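PDB 5K0W: class B carbapenemase GOB-18, which probably hydrolyses beta-lactam antibiotics, carbapenems among them, as a metallo-beta-lactamase that carries two zinc ions in its active site. Local coordinates for residues I64-G69 against I165-L170; H248-E253 against Q260-K265. All coordinates share one frame; numbering follows the deposited sequence.

Interaction 1. Residues I64-G69 against I165-L170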
# COMPACT_ATOMS: atom_id res chain seq x y z
N ILE A 64 -7.56 -11.23 3.52
CA ILE A 64 -6.27 -10.59 3.36
C ILE A 64 -6.50 -9.10 3.46
O ILE A 64 -7.47 -8.58 2.89
CB ILE A 64 -5.61 -10.98 1.99
CG1 ILE A 64 -5.45 -12.51 1.85
CG2 ILE A 64 -4.27 -10.24 1.79
CD1 ILE A 64 -5.21 -13.08 0.41
N LEU A 65 -5.63 -8.42 4.20
CA LEU A 65 -5.69 -6.97 4.30
C LEU A 65 -4.37 -6.36 3.82
O LEU A 65 -3.30 -6.70 4.35
CB LEU A 65 -6.05 -6.52 5.72
CG LEU A 65 -6.36 -5.03 5.86
CD1 LEU A 65 -7.78 -4.72 5.43
CD2 LEU A 65 -6.11 -4.56 7.28
N ILE A 66 -4.44 -5.51 2.77
CA ILE A 66 -3.28 -4.79 2.25
C ILE A 66 -3.41 -3.34 2.73
O ILE A 66 -4.42 -2.71 2.44
CB ILE A 66 -3.10 -4.88 0.71
CG1 ILE A 66 -3.09 -6.33 0.24
CG2 ILE A 66 -1.85 -4.15 0.25
CD1 ILE A 66 -4.09 -6.57 -0.76
N ASN A 67 -2.40 -2.84 3.47
CA ASN A 67 -2.30 -1.47 4.05
C ASN A 67 -3.27 -1.13 5.18
O ASN A 67 -4.40 -1.64 5.18
CB ASN A 67 -2.21 -0.37 2.99
CG ASN A 67 -1.09 -0.57 2.00
OD1 ASN A 67 -0.15 -1.36 2.20
ND2 ASN A 67 -1.17 0.14 0.90
N THR A 68 -2.83 -0.28 6.16
CA THR A 68 -3.64 0.04 7.34
C THR A 68 -3.83 1.49 7.78
O THR A 68 -4.29 1.68 8.92
CB THR A 68 -3.08 -0.69 8.59
OG1 THR A 68 -1.90 -0.03 9.07
CG2 THR A 68 -2.93 -2.20 8.42
N GLY A 69 -3.44 2.50 7.00
CA GLY A 69 -3.56 3.89 7.48
C GLY A 69 -2.74 4.18 8.73
O GLY A 69 -1.97 3.33 9.17
N ILE A 165 -7.59 -17.40 -4.44
CA ILE A 165 -6.87 -16.15 -4.62
C ILE A 165 -5.36 -16.38 -4.54
O ILE A 165 -4.89 -17.06 -3.62
CB ILE A 165 -7.38 -15.11 -3.58
CG1 ILE A 165 -8.67 -14.39 -4.04
CG2 ILE A 165 -6.30 -14.11 -3.12
CD1 ILE A 165 -8.51 -13.26 -5.16
N THR A 166 -4.61 -15.84 -5.52
CA THR A 166 -3.15 -15.87 -5.59
C THR A 166 -2.66 -14.46 -5.91
O THR A 166 -3.03 -13.90 -6.94
CB THR A 166 -2.63 -16.89 -6.63
OG1 THR A 166 -3.24 -18.16 -6.41
CG2 THR A 166 -1.10 -17.03 -6.59
N LEU A 167 -1.84 -13.89 -5.02
CA LEU A 167 -1.26 -12.57 -5.20
C LEU A 167 0.21 -12.70 -5.51
O LEU A 167 0.89 -13.55 -4.94
CB LEU A 167 -1.43 -11.74 -3.91
CG LEU A 167 -2.55 -10.72 -3.90
CD1 LEU A 167 -3.87 -11.38 -3.68
CD2 LEU A 167 -2.36 -9.76 -2.78
N THR A 168 0.70 -11.87 -6.42
CA THR A 168 2.12 -11.86 -6.77
C THR A 168 2.67 -10.54 -6.31
O THR A 168 2.10 -9.48 -6.63
CB THR A 168 2.32 -12.09 -8.30
OG1 THR A 168 1.76 -13.33 -8.67
CG2 THR A 168 3.79 -12.08 -8.70
N LEU A 169 3.78 -10.58 -5.56
CA LEU A 169 4.45 -9.38 -5.10
C LEU A 169 5.34 -8.87 -6.23
O LEU A 169 6.14 -9.63 -6.77
CB LEU A 169 5.30 -9.66 -3.84
CG LEU A 169 5.87 -8.42 -3.14
CD1 LEU A 169 5.68 -8.51 -1.63
CD2 LEU A 169 7.33 -8.20 -3.51
N LEU A 170 5.20 -7.59 -6.57
CA LEU A 170 6.03 -6.96 -7.58
C LEU A 170 6.91 -5.94 -6.85
O LEU A 170 6.41 -4.93 -6.35
CB LEU A 170 5.18 -6.27 -8.67
CG LEU A 170 4.10 -7.12 -9.37
CD1 LEU A 170 3.17 -6.25 -10.19
CD2 LEU A 170 4.70 -8.21 -10.23
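In Ile64 the CG1 branch lies beside the backbone N (chi1 -57°), and the nearly extended second torsion of 163° carries CD1 outward until it meets Ile165 CG2 at 3.8 Å. The two isoleucines meet at an angle, the long branch of one against the short methyl branch of the other. Two residues along, Ile66 has the same first torsion and points its CD1 at Leu167 CD2, 4.2 Å away, tip to tip. Leu167 CD1 also lies 4.6 Å from Ile64 CD1, a looser approach, so the leucine is near both isoleucines of 64-66. All four touching residues are buried and the contact is wholly apolar. The backbones stay well apart, with 9.7 Å between the CA atoms of Ile64 and Ile165, a spacing bridged by side chains meeting end on or at an angle, and too wide for main-chain bonding. This is the inside of the metallo-beta-lactamase sandwich, where two mixed sheets lie against each other through one hydrophobic layer. Strand 62-66 gets its backbone bonds within its own sheet, from Ile57 and Tyr55 along one edge and from Ile93 and Leu95 along the other. Ile57 and Leu95 of those flanking strands 55-59 and 91-95 also touch Leu167, while strand 180-187, on the far sheet, packs its Phe184 against the same leucine.

Interaction 2. Residues H248-E253 against Q260-K265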
# COMPACT_ATOMS: atom_id res chain seq x y z
N HIS A 248 -12.12 10.13 -5.60
CA HIS A 248 -13.17 11.13 -5.31
C HIS A 248 -13.67 11.93 -6.49
O HIS A 248 -14.70 12.58 -6.38
CB HIS A 248 -12.80 11.99 -4.09
CG HIS A 248 -12.26 11.18 -2.95
ND1 HIS A 248 -13.05 10.26 -2.28
CD2 HIS A 248 -11.01 11.12 -2.45
CE1 HIS A 248 -12.27 9.71 -1.37
NE2 HIS A 248 -11.03 10.19 -1.44
N GLU A 249 -12.97 11.84 -7.64
CA GLU A 249 -13.38 12.46 -8.90
C GLU A 249 -14.24 11.46 -9.68
O GLU A 249 -15.19 11.86 -10.35
CB GLU A 249 -12.15 12.89 -9.72
CG GLU A 249 -11.63 14.25 -9.29
CD GLU A 249 -10.21 14.61 -9.70
OE1 GLU A 249 -9.49 15.23 -8.88
OE2 GLU A 249 -9.81 14.29 -10.84
N LYS A 250 -13.91 10.16 -9.55
CA LYS A 250 -14.57 9.02 -10.17
C LYS A 250 -15.90 8.69 -9.52
O LYS A 250 -16.85 8.34 -10.22
CB LYS A 250 -13.67 7.78 -10.09
CG LYS A 250 -12.57 7.77 -11.11
CD LYS A 250 -11.57 6.69 -10.79
CE LYS A 250 -10.51 6.69 -11.85
NZ LYS A 250 -9.54 5.59 -11.66
N ARG A 251 -15.96 8.74 -8.17
CA ARG A 251 -17.18 8.40 -7.44
C ARG A 251 -17.41 9.20 -6.17
O ARG A 251 -16.49 9.82 -5.63
CB ARG A 251 -17.26 6.87 -7.14
CG ARG A 251 -16.31 6.37 -6.06
CD ARG A 251 -16.27 4.85 -5.92
NE ARG A 251 -17.55 4.28 -5.50
CZ ARG A 251 -18.00 4.26 -4.24
NH1 ARG A 251 -19.17 3.70 -3.97
NH2 ARG A 251 -17.31 4.82 -3.27
N LYS A 252 -18.67 9.18 -5.71
CA LYS A 252 -19.12 9.77 -4.45
C LYS A 252 -19.53 8.58 -3.58
O LYS A 252 -19.79 7.51 -4.11
CB LYS A 252 -20.32 10.71 -4.69
CG LYS A 252 -20.10 12.14 -4.19
CD LYS A 252 -19.42 13.06 -5.24
CE LYS A 252 -19.08 14.42 -4.68
NZ LYS A 252 -18.53 15.33 -5.73
N GLU A 253 -19.51 8.73 -2.26
CA GLU A 253 -19.93 7.64 -1.38
C GLU A 253 -21.39 7.25 -1.66
O GLU A 253 -22.22 8.11 -2.00
CB GLU A 253 -19.74 8.01 0.09
CG GLU A 253 -18.27 8.15 0.45
CD GLU A 253 -18.02 9.01 1.66
OE1 GLU A 253 -18.24 8.50 2.79
OE2 GLU A 253 -17.64 10.19 1.49
N GLN A 260 -15.49 -0.50 -13.83
CA GLN A 260 -15.04 0.28 -15.01
C GLN A 260 -14.47 1.64 -14.67
O GLN A 260 -13.82 2.25 -15.52
CB GLN A 260 -16.14 0.41 -16.07
CG GLN A 260 -16.45 -0.89 -16.80
CD GLN A 260 -17.66 -1.59 -16.26
OE1 GLN A 260 -18.02 -1.47 -15.07
NE2 GLN A 260 -18.32 -2.34 -17.12
N LEU A 261 -14.72 2.13 -13.44
CA LEU A 261 -14.17 3.38 -12.95
C LEU A 261 -12.65 3.22 -12.78
O LEU A 261 -11.91 4.18 -12.98
CB LEU A 261 -14.77 3.75 -11.58
CG LEU A 261 -16.23 4.13 -11.52
CD1 LEU A 261 -16.75 4.05 -10.11
CD2 LEU A 261 -16.48 5.53 -12.12
N PHE A 262 -12.21 1.99 -12.45
CA PHE A 262 -10.82 1.67 -12.18
C PHE A 262 -10.10 0.95 -13.33
O PHE A 262 -9.05 0.34 -13.15
CB PHE A 262 -10.69 0.95 -10.82
CG PHE A 262 -11.54 1.61 -9.76
CD1 PHE A 262 -11.21 2.87 -9.27
CD2 PHE A 262 -12.73 1.03 -9.33
CE1 PHE A 262 -12.02 3.52 -8.34
CE2 PHE A 262 -13.54 1.67 -8.39
CZ PHE A 262 -13.17 2.90 -7.89
N MET A 263 -10.65 1.12 -14.55
CA MET A 263 -10.13 0.53 -15.78
C MET A 263 -9.54 1.62 -16.68
O MET A 263 -9.44 1.43 -17.89
CB MET A 263 -11.24 -0.22 -16.51
CG MET A 263 -11.70 -1.43 -15.77
SD MET A 263 -12.87 -2.37 -16.74
CE MET A 263 -12.95 -3.82 -15.77
N ASP A 264 -9.14 2.75 -16.08
CA ASP A 264 -8.56 3.86 -16.81
C ASP A 264 -7.06 3.65 -16.90
O ASP A 264 -6.27 4.34 -16.23
CB ASP A 264 -8.97 5.21 -16.19
CG ASP A 264 -8.63 5.41 -14.71
OD1 ASP A 264 -8.58 4.40 -13.97
OD2 ASP A 264 -8.44 6.58 -14.29
N LYS A 265 -6.66 2.63 -17.69
CA LYS A 265 -5.27 2.23 -17.93
C LYS A 265 -4.40 3.40 -18.38
O LYS A 265 -3.30 3.55 -17.86
CB LYS A 265 -5.18 1.08 -18.93
CG LYS A 265 -5.71 -0.25 -18.42
CD LYS A 265 -5.01 -1.40 -19.13
CE LYS A 265 -6.00 -2.29 -19.84
NZ LYS A 265 -5.37 -3.57 -20.28
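An inverse gamma turn centred on Asp264, just ahead of helix 265-284, is tied by a salt bridge to Lys250, the last residue of the short helix 247-250. Lys250 stretches out fully beyond CG, and its NZ approaches Asp264 from the opposite direction, 2.8 Å from OD1. It meets that oxygen on the syn side, 32° out of the carboxylate plane, and has a weak second bond to OD2 at 3.0 Å. A further weak bond runs from Lys250 NZ to Leu261 O at 3.1 Å, and Phe245 O outside the two segments is another acceptor for the same ammonium group. The gamma turn itself is spanned by a weak bond from Lys265 N to Met263 O, and the carbonyl oxygen of Asp264 accepts a bond from Trp237 NE1. The apolar side of the contact lies alongside. Leu261 CD2 sits 4.1 Å from Lys250 CB, and CD1 of the same leucine is equally close to Arg251 CB. Arg251 holds its CG between the backbone N and the carbonyl carbon (chi1 73°), and its CD comes to the edge of the Phe262 ring, 4.2 Å from CZ. One face of that ring is covered by Leu261 CB. The guanidinium, turned 43° from the ring plane, finds its strongest partner in Asp255 O and forms a cation-pi contact with Phe38.

In the fold
The two contacts lie in series along the chain and do not touch: their centres are 21 Å apart and their nearest atoms about 13 Å. Interaction 1 is deep, its centre 8 Å from the centre of the chain, with the Ile66 side chain about 8 Å from that of His103 and about 12 Å from a zinc ion. Interaction 2, centred 18 Å from the chain centre, lies away from the zinc sites. The five-strand sheet relates them: strand 165-171 supplies one side of interaction 1, while strand 236-239 of the same sheet bonds to Phe262 through Trp237. Zinc ligands His175 and His241 follow soon after those two strands.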